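Local coordinates for protein prolyl-tRNA synthetase (Naegleria fowleri, PDB 6UYH) that probably attaches proline to its cognate tRNA in an ATP-dependent reaction, and here holds halofuginone together with the ATP analogue AMPPNP, at residues T222-Q235 with D464-C477. Residues are numbered along the deposited sequence; the frame is centred on the assembly and turned at random.
Sequences TVETFIATNGRAVQ and DANTGLTGAAKSLC. With EDO (1,2-ethanediol), chain P.
Arg232 makes a salt bridge to Asp464 and also holds the backbone of Thr470. Arg232 NE lies 2.8 Å from Asp464 OD2, and NH2 bonds the same oxygen. Both meet it from above the carboxylate plane, although OD2 lies in the guanidinium plane. The NH1/NH2 edge grips Thr470 O, with Arg232 NH1 at 2.9 Å, so NH2 is shared by both partners. Leu469 CB sits over the rim of one face, 3.6 Å from Arg232 NH1. The arginine runs straight (chi3 177°), which brings its guanidinium to Asp464 and Thr470 O. Asn230 ND2 gives Asp464 OD1 a nearly straight bond (3.2 Å, 170°) and also bonds Tyr513 OH.

A second patch centres on Leu476. Leu476 CD1 rests on Ala233 CB at 3.6 Å, and CD2 lies beside Gln235 NE2. Gln235 NE2 bonds Glu224 OE1 at 2.6 Å, on its syn lone pair, while Thr222 OG1 holds Glu224 OE2 on its anti lone pair. The backbone O of Gln235 bonds the AMPPNP ribose.

A Schellman motif ends helix 462-466 and leads into the Leu469-Thr470 loop. The contact thus joins the class II core hairpin, strands 219-227 and 232-243, to the C-terminal region. Strand 505-512 pairs with both 232-243 and 474-479.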
ATOM      1  N   THR A 222       3.183  -8.255  23.579  1.00 20.36           N
ATOM      2  CA  THR A 222       4.125  -7.390  22.881  1.00 22.23           C
ATOM      3  C   THR A 222       5.378  -8.183  22.542  1.00 17.92           C
ATOM      4  O   THR A 222       5.686  -9.180  23.194  1.00 20.52           O
ATOM      5  CB  THR A 222       4.483  -6.160  23.758  1.00 20.23           C
ATOM      6  OG1 THR A 222       5.445  -5.340  23.093  1.00 26.60           O
ATOM      7  CG2 THR A 222       5.050  -6.595  25.107  1.00 20.07           C
ATOM      8  N   VAL A 223       6.090  -7.751  21.500  1.00 18.91           N
ATOM      9  CA  VAL A 223       7.484  -8.144  21.299  1.00 19.76           C
ATOM     10  C   VAL A 223       8.347  -6.940  21.659  1.00 20.02           C
ATOM     11  O   VAL A 223       8.236  -5.872  21.042  1.00 22.89           O
ATOM     12  CB  VAL A 223       7.766  -8.637  19.869  1.00 18.17           C
ATOM     13  CG1 VAL A 223       7.225 -10.060  19.693  1.00 18.11           C
ATOM     14  CG2 VAL A 223       7.146  -7.704  18.810  1.00 20.59           C
ATOM     15  N   GLU A 224       9.171  -7.095  22.686  1.00 19.54           N
ATOM     16  CA  GLU A 224      10.078  -6.038  23.113  1.00 20.66           C
ATOM     17  C   GLU A 224      11.415  -6.180  22.405  1.00 18.42           C
ATOM     18  O   GLU A 224      11.915  -7.294  22.228  1.00 21.13           O
ATOM     19  CB  GLU A 224      10.288  -6.086  24.622  1.00 21.55           C
ATOM     20  CG  GLU A 224       9.022  -5.753  25.402  1.00 33.02           C
ATOM     21  CD  GLU A 224       8.550  -4.340  25.136  1.00 28.08           C
ATOM     22  OE1 GLU A 224       9.324  -3.399  25.428  1.00 26.20           O
ATOM     23  OE2 GLU A 224       7.426  -4.172  24.612  1.00 25.90           O
ATOM     24  N   THR A 225      11.983  -5.045  21.995  1.00 20.60           N
ATOM     25  CA  THR A 225      13.306  -4.986  21.389  1.00 20.84           C
ATOM     26  C   THR A 225      14.168  -4.043  22.211  1.00 20.46           C
ATOM     27  O   THR A 225      13.673  -3.318  23.082  1.00 21.65           O
ATOM     28  CB  THR A 225      13.255  -4.519  19.927  1.00 21.01           C
ATOM     29  OG1 THR A 225      12.738  -3.188  19.867  1.00 22.43           O
ATOM     30  CG2 THR A 225      12.360  -5.443  19.071  1.00 19.81           C
ATOM     31  N   PHE A 226      15.473  -4.061  21.945  1.00 19.11           N
ATOM     32  CA  PHE A 226      16.423  -3.398  22.831  1.00 23.33           C
ATOM     33  C   PHE A 226      17.479  -2.643  22.040  1.00 24.89           C
ATOM     34  O   PHE A 226      18.103  -3.205  21.136  1.00 23.80           O
ATOM     35  CB  PHE A 226      17.104  -4.415  23.747  1.00 24.20           C
ATOM     36  CG  PHE A 226      18.104  -3.814  24.692  1.00 26.77           C
ATOM     37  CD1 PHE A 226      17.701  -2.936  25.697  1.00 23.45           C
ATOM     38  CD2 PHE A 226      19.449  -4.151  24.602  1.00 29.14           C
ATOM     39  CE1 PHE A 226      18.635  -2.397  26.594  1.00 27.38           C
ATOM     40  CE2 PHE A 226      20.384  -3.619  25.510  1.00 28.73           C
ATOM     41  CZ  PHE A 226      19.961  -2.741  26.499  1.00 26.51           C
ATOM     42  N   ILE A 227      17.700  -1.383  22.412  1.00 21.99           N
ATOM     43  CA  ILE A 227      18.718  -0.544  21.785  1.00 23.88           C
ATOM     44  C   ILE A 227      19.905  -0.482  22.744  1.00 18.30           C
ATOM     45  O   ILE A 227      19.875   0.242  23.738  1.00 22.09           O
ATOM     46  CB  ILE A 227      18.182   0.851  21.452  1.00 20.12           C
ATOM     47  CG1 ILE A 227      16.844   0.743  20.698  1.00 20.02           C
ATOM     48  CG2 ILE A 227      19.228   1.646  20.624  1.00 20.70           C
ATOM     49  CD1 ILE A 227      16.863  -0.141  19.439  1.00 22.13           C
ATOM     50  N   ALA A 228      20.977  -1.213  22.420  1.00 19.35           N
ATOM     51  CA  ALA A 228      22.113  -1.328  23.336  1.00 24.32           C
ATOM     52  C   ALA A 228      22.850  -0.008  23.536  1.00 25.04           C
ATOM     53  O   ALA A 228      23.404   0.225  24.618  1.00 27.35           O
ATOM     54  CB  ALA A 228      23.089  -2.393  22.829  1.00 28.47           C
ATOM     55  N   THR A 229      22.902   0.857  22.513  1.00 20.30           N
ATOM     56  CA  THR A 229      23.738   2.054  22.614  1.00 21.05           C
ATOM     57  C   THR A 229      23.317   2.936  23.786  1.00 23.51           C
ATOM     58  O   THR A 229      24.158   3.380  24.573  1.00 25.84           O
ATOM     59  CB  THR A 229      23.706   2.850  21.305  1.00 22.21           C
ATOM     60  OG1 THR A 229      24.324   2.078  20.270  1.00 27.65           O
ATOM     61  CG2 THR A 229      24.503   4.161  21.463  1.00 21.39           C
ATOM     62  N   ASN A 230      22.016   3.191  23.935  1.00 22.21           N
ATOM     63  CA  ASN A 230      21.554   3.995  25.061  1.00 25.03           C
ATOM     64  C   ASN A 230      20.711   3.198  26.049  1.00 27.50           C
ATOM     65  O   ASN A 230      20.090   3.793  26.937  1.00 28.79           O
ATOM     66  CB  ASN A 230      20.794   5.237  24.576  1.00 27.42           C
ATOM     67  CG  ASN A 230      19.615   4.910  23.687  1.00 27.00           C
ATOM     68  OD1 ASN A 230      19.323   3.748  23.412  1.00 26.90           O
ATOM     69  ND2 ASN A 230      18.919   5.953  23.232  1.00 33.49           N
ATOM     70  N   GLY A 231      20.707   1.871  25.943  1.00 24.33           N
ATOM     71  CA  GLY A 231      20.063   1.033  26.954  1.00 21.74           C
ATOM     72  C   GLY A 231      18.564   1.213  27.061  1.00 28.51           C
ATOM     73  O   GLY A 231      18.023   1.253  28.177  1.00 31.21           O
ATOM     74  N   ARG A 232      17.873   1.300  25.924  1.00 24.55           N
ATOM     75  CA  ARG A 232      16.447   1.587  25.887  1.00 25.53           C
ATOM     76  C   ARG A 232      15.701   0.500  25.137  1.00 26.86           C
ATOM     77  O   ARG A 232      16.133   0.057  24.072  1.00 28.62           O
ATOM     78  CB  ARG A 232      16.159   2.926  25.218  1.00 22.57           C
ATOM     79  CG  ARG A 232      16.728   4.063  25.993  1.00 35.21           C
ATOM     80  CD  ARG A 232      16.278   5.415  25.501  1.00 31.29           C
ATOM     81  NE  ARG A 232      16.869   6.394  26.402  1.00 29.01           N
ATOM     82  CZ  ARG A 232      16.227   6.983  27.404  1.00 29.52           C
ATOM     83  NH1 ARG A 232      14.937   6.726  27.616  1.00 26.38           N
ATOM     84  NH2 ARG A 232      16.883   7.836  28.180  1.00 24.93           N
ATOM     85  N   ALA A 233      14.568   0.096  25.694  1.00 22.50           N
ATOM     86  CA  ALA A 233      13.692  -0.834  25.014  1.00 19.22           C
ATOM     87  C   ALA A 233      12.812  -0.087  24.018  1.00 22.01           C
ATOM     88  O   ALA A 233      12.554   1.114  24.157  1.00 23.90           O
ATOM     89  CB  ALA A 233      12.830  -1.585  26.028  1.00 19.74           C
ATOM     90  N   VAL A 234      12.360  -0.812  22.997  1.00 21.00           N
ATOM     91  CA  VAL A 234      11.387  -0.307  22.035  1.00 18.38           C
ATOM     92  C   VAL A 234      10.264  -1.331  21.930  1.00 21.77           C
ATOM     93  O   VAL A 234      10.514  -2.505  21.631  1.00 21.50           O
ATOM     94  CB  VAL A 234      12.013  -0.046  20.653  1.00 18.28           C
ATOM     95  CG1 VAL A 234      10.929   0.311  19.629  1.00 17.59           C
ATOM     96  CG2 VAL A 234      13.063   1.050  20.731  1.00 24.31           C
ATOM     97  N   GLN A 235       9.030  -0.885  22.165  1.00 21.40           N
ATOM     98  CA  GLN A 235       7.863  -1.740  21.987  1.00 21.45           C
ATOM     99  C   GLN A 235       7.683  -2.015  20.500  1.00 23.42           C
ATOM    100  O   GLN A 235       7.350  -1.108  19.726  1.00 21.78           O
ATOM    101  CB  GLN A 235       6.639  -1.069  22.608  1.00 22.77           C
ATOM    102  CG  GLN A 235       6.617  -1.100  24.148  1.00 35.86           C
ATOM    103  CD  GLN A 235       7.743  -0.285  24.808  1.00 49.58           C
ATOM    104  OE1 GLN A 235       7.846   0.928  24.616  1.00 67.00           O
ATOM    105  NE2 GLN A 235       8.584  -0.958  25.592  1.00 27.20           N
ATOM    106  N   ASP A 464      19.951  11.884  24.800  1.00 28.53           N
ATOM    107  CA  ASP A 464      18.636  11.346  25.127  1.00 29.08           C
ATOM    108  C   ASP A 464      17.703  12.440  25.633  1.00 28.64           C
ATOM    109  O   ASP A 464      16.525  12.477  25.265  1.00 33.11           O
ATOM    110  CB  ASP A 464      18.759  10.232  26.170  1.00 30.11           C
ATOM    111  CG  ASP A 464      19.243   8.916  25.573  1.00 33.62           C
ATOM    112  OD1 ASP A 464      19.595   8.874  24.363  1.00 30.77           O
ATOM    113  OD2 ASP A 464      19.267   7.923  26.332  1.00 34.21           O
ATOM    114  N   ALA A 465      18.206  13.331  26.484  1.00 29.67           N
ATOM    115  CA  ALA A 465      17.371  14.427  26.965  1.00 38.16           C
ATOM    116  C   ALA A 465      16.904  15.308  25.809  1.00 41.67           C
ATOM    117  O   ALA A 465      15.757  15.766  25.797  1.00 41.03           O
ATOM    118  CB  ALA A 465      18.128  15.248  28.006  1.00 40.94           C
ATOM    119  N   ASN A 466      17.774  15.534  24.817  1.00 33.47           N
ATOM    120  CA  ASN A 466      17.398  16.313  23.639  1.00 36.31           C
ATOM    121  C   ASN A 466      16.356  15.599  22.783  1.00 44.89           C
ATOM    122  O   ASN A 466      15.531  16.255  22.137  1.00 51.93           O
ATOM    123  CB  ASN A 466      18.629  16.615  22.785  1.00 41.70           C
ATOM    124  CG  ASN A 466      19.597  17.561  23.462  1.00 45.86           C
ATOM    125  OD1 ASN A 466      19.313  18.103  24.529  1.00 44.16           O
ATOM    126  ND2 ASN A 466      20.750  17.778  22.829  1.00 49.96           N
ATOM    127  N   THR A 467      16.396  14.268  22.739  1.00 37.84           N
ATOM    128  CA  THR A 467      15.419  13.461  22.019  1.00 34.63           C
ATOM    129  C   THR A 467      14.081  13.378  22.765  1.00 37.06           C
ATOM    130  O   THR A 467      13.172  12.657  22.335  1.00 40.62           O
ATOM    131  CB  THR A 467      16.015  12.064  21.757  1.00 35.59           C
ATOM    132  OG1 THR A 467      17.294  12.214  21.130  1.00 45.86           O
ATOM    133  CG2 THR A 467      15.150  11.214  20.827  1.00 36.16           C
ATOM    134  N   GLY A 468      13.934  14.130  23.854  1.00 41.42           N
ATOM    135  CA  GLY A 468      12.706  14.130  24.621  1.00 39.93           C
ATOM    136  C   GLY A 468      12.502  12.915  25.492  1.00 37.45           C
ATOM    137  O   GLY A 468      11.381  12.682  25.958  1.00 32.18           O
ATOM    138  N   LEU A 469      13.546  12.129  25.728  1.00 27.41           N
ATOM    139  CA  LEU A 469      13.412  10.895  26.485  1.00 25.38           C
ATOM    140  C   LEU A 469      13.560  11.162  27.983  1.00 27.60           C
ATOM    141  O   LEU A 469      13.951  12.243  28.415  1.00 29.19           O
ATOM    142  CB  LEU A 469      14.443   9.877  26.001  1.00 29.71           C
ATOM    143  CG  LEU A 469      14.418   9.634  24.487  1.00 28.50           C
ATOM    144  CD1 LEU A 469      15.635   8.839  24.033  1.00 27.29           C
ATOM    145  CD2 LEU A 469      13.132   8.918  24.071  1.00 29.01           C
ATOM    146  N   THR A 470      13.236  10.150  28.781  1.00 28.96           N
ATOM    147  CA  THR A 470      13.370  10.235  30.225  1.00 34.27           C
ATOM    148  C   THR A 470      14.251   9.101  30.732  1.00 27.89           C
ATOM    149  O   THR A 470      14.378   8.047  30.100  1.00 26.08           O
ATOM    150  CB  THR A 470      12.002  10.184  30.924  1.00 39.98           C
ATOM    151  OG1 THR A 470      12.187  10.335  32.334  1.00 43.92           O
ATOM    152  CG2 THR A 470      11.319   8.859  30.665  1.00 40.07           C
ATOM    153  N   GLY A 471      14.872   9.336  31.886  1.00 27.80           N
ATOM    154  CA  GLY A 471      15.588   8.280  32.557  1.00 30.16           C
ATOM    155  C   GLY A 471      14.721   7.369  33.388  1.00 28.59           C
ATOM    156  O   GLY A 471      15.228   6.407  33.968  1.00 29.65           O
ATOM    157  N   ALA A 472      13.419   7.642  33.458  1.00 26.34           N
ATOM    158  CA  ALA A 472      12.521   6.821  34.258  1.00 28.83           C
ATOM    159  C   ALA A 472      12.410   5.418  33.680  1.00 25.44           C
ATOM    160  O   ALA A 472      12.454   5.212  32.464  1.00 26.73           O
ATOM    161  CB  ALA A 472      11.134   7.453  34.325  1.00 32.00           C
ATOM    162  N   ALA A 473      12.255   4.445  34.569  1.00 23.44           N
ATOM    163  CA  ALA A 473      12.013   3.071  34.161  1.00 23.01           C
ATOM    164  C   ALA A 473      10.515   2.852  34.042  1.00 29.59           C
ATOM    165  O   ALA A 473       9.744   3.288  34.901  1.00 36.74           O
ATOM    166  CB  ALA A 473      12.599   2.084  35.174  1.00 28.54           C
ATOM    167  N   LYS A 474      10.099   2.167  32.985  1.00 26.30           N
ATOM    168  CA  LYS A 474       8.699   1.784  32.893  1.00 28.34           C
ATOM    169  C   LYS A 474       8.606   0.285  32.663  1.00 24.73           C
ATOM    170  O   LYS A 474       9.601  -0.388  32.387  1.00 21.07           O
ATOM    171  CB  LYS A 474       7.969   2.561  31.800  1.00 33.64           C
ATOM    172  CG  LYS A 474       8.400   2.242  30.409  1.00 30.83           C
ATOM    173  CD  LYS A 474       7.675   3.173  29.436  1.00 48.52           C
ATOM    174  CE  LYS A 474       6.748   2.429  28.491  1.00 49.80           C
ATOM    175  NZ  LYS A 474       5.788   3.377  27.854  1.00 48.36           N
ATOM    176  N   SER A 475       7.403  -0.253  32.830  1.00 21.42           N
ATOM    177  CA  SER A 475       7.234  -1.672  32.597  1.00 20.22           C
ATOM    178  C   SER A 475       7.334  -1.930  31.102  1.00 24.93           C
ATOM    179  O   SER A 475       6.781  -1.183  30.286  1.00 26.58           O
ATOM    180  CB  SER A 475       5.899  -2.173  33.146  1.00 26.61           C
ATOM    181  OG  SER A 475       4.841  -1.681  32.365  1.00 32.40           O
ATOM    182  N   LEU A 476       8.093  -2.953  30.742  1.00 21.94           N
ATOM    183  CA  LEU A 476       8.245  -3.331  29.346  1.00 21.98           C
ATOM    184  C   LEU A 476       7.326  -4.502  29.020  1.00 23.53           C
ATOM    185  O   LEU A 476       6.444  -4.391  28.165  1.00 24.19           O
ATOM    186  CB  LEU A 476       9.719  -3.648  29.068  1.00 22.18           C
ATOM    187  CG  LEU A 476      10.657  -2.507  29.503  1.00 20.48           C
ATOM    188  CD1 LEU A 476      12.126  -2.904  29.299  1.00 23.90           C
ATOM    189  CD2 LEU A 476      10.318  -1.186  28.789  1.00 22.02           C
ATOM    190  N   CYS A 477       7.457  -5.600  29.759  1.00 23.41           N
ATOM    191  CA  CYS A 477       6.510  -6.699  29.647  1.00 24.48           C
ATOM    192  C   CYS A 477       6.730  -7.628  30.826  1.00 21.31           C
ATOM    193  O   CYS A 477       7.758  -7.571  31.502  1.00 19.57           O
ATOM    194  CB  CYS A 477       6.686  -7.467  28.341  1.00 22.92           C
ATOM    195  SG  CYS A 477       8.238  -8.374  28.266  1.00 24.92           S
TER
HETATM  196  C1  EDO P 614       4.790   7.623  30.102  1.00 63.27           C
HETATM  197  O1  EDO P 614       5.160   8.741  29.292  1.00 67.20           O
HETATM  198  C2  EDO P 614       4.647   6.404  29.205  1.00 61.38           C
HETATM  199  O2  EDO P 614       5.830   6.288  28.408  1.00 60.08           O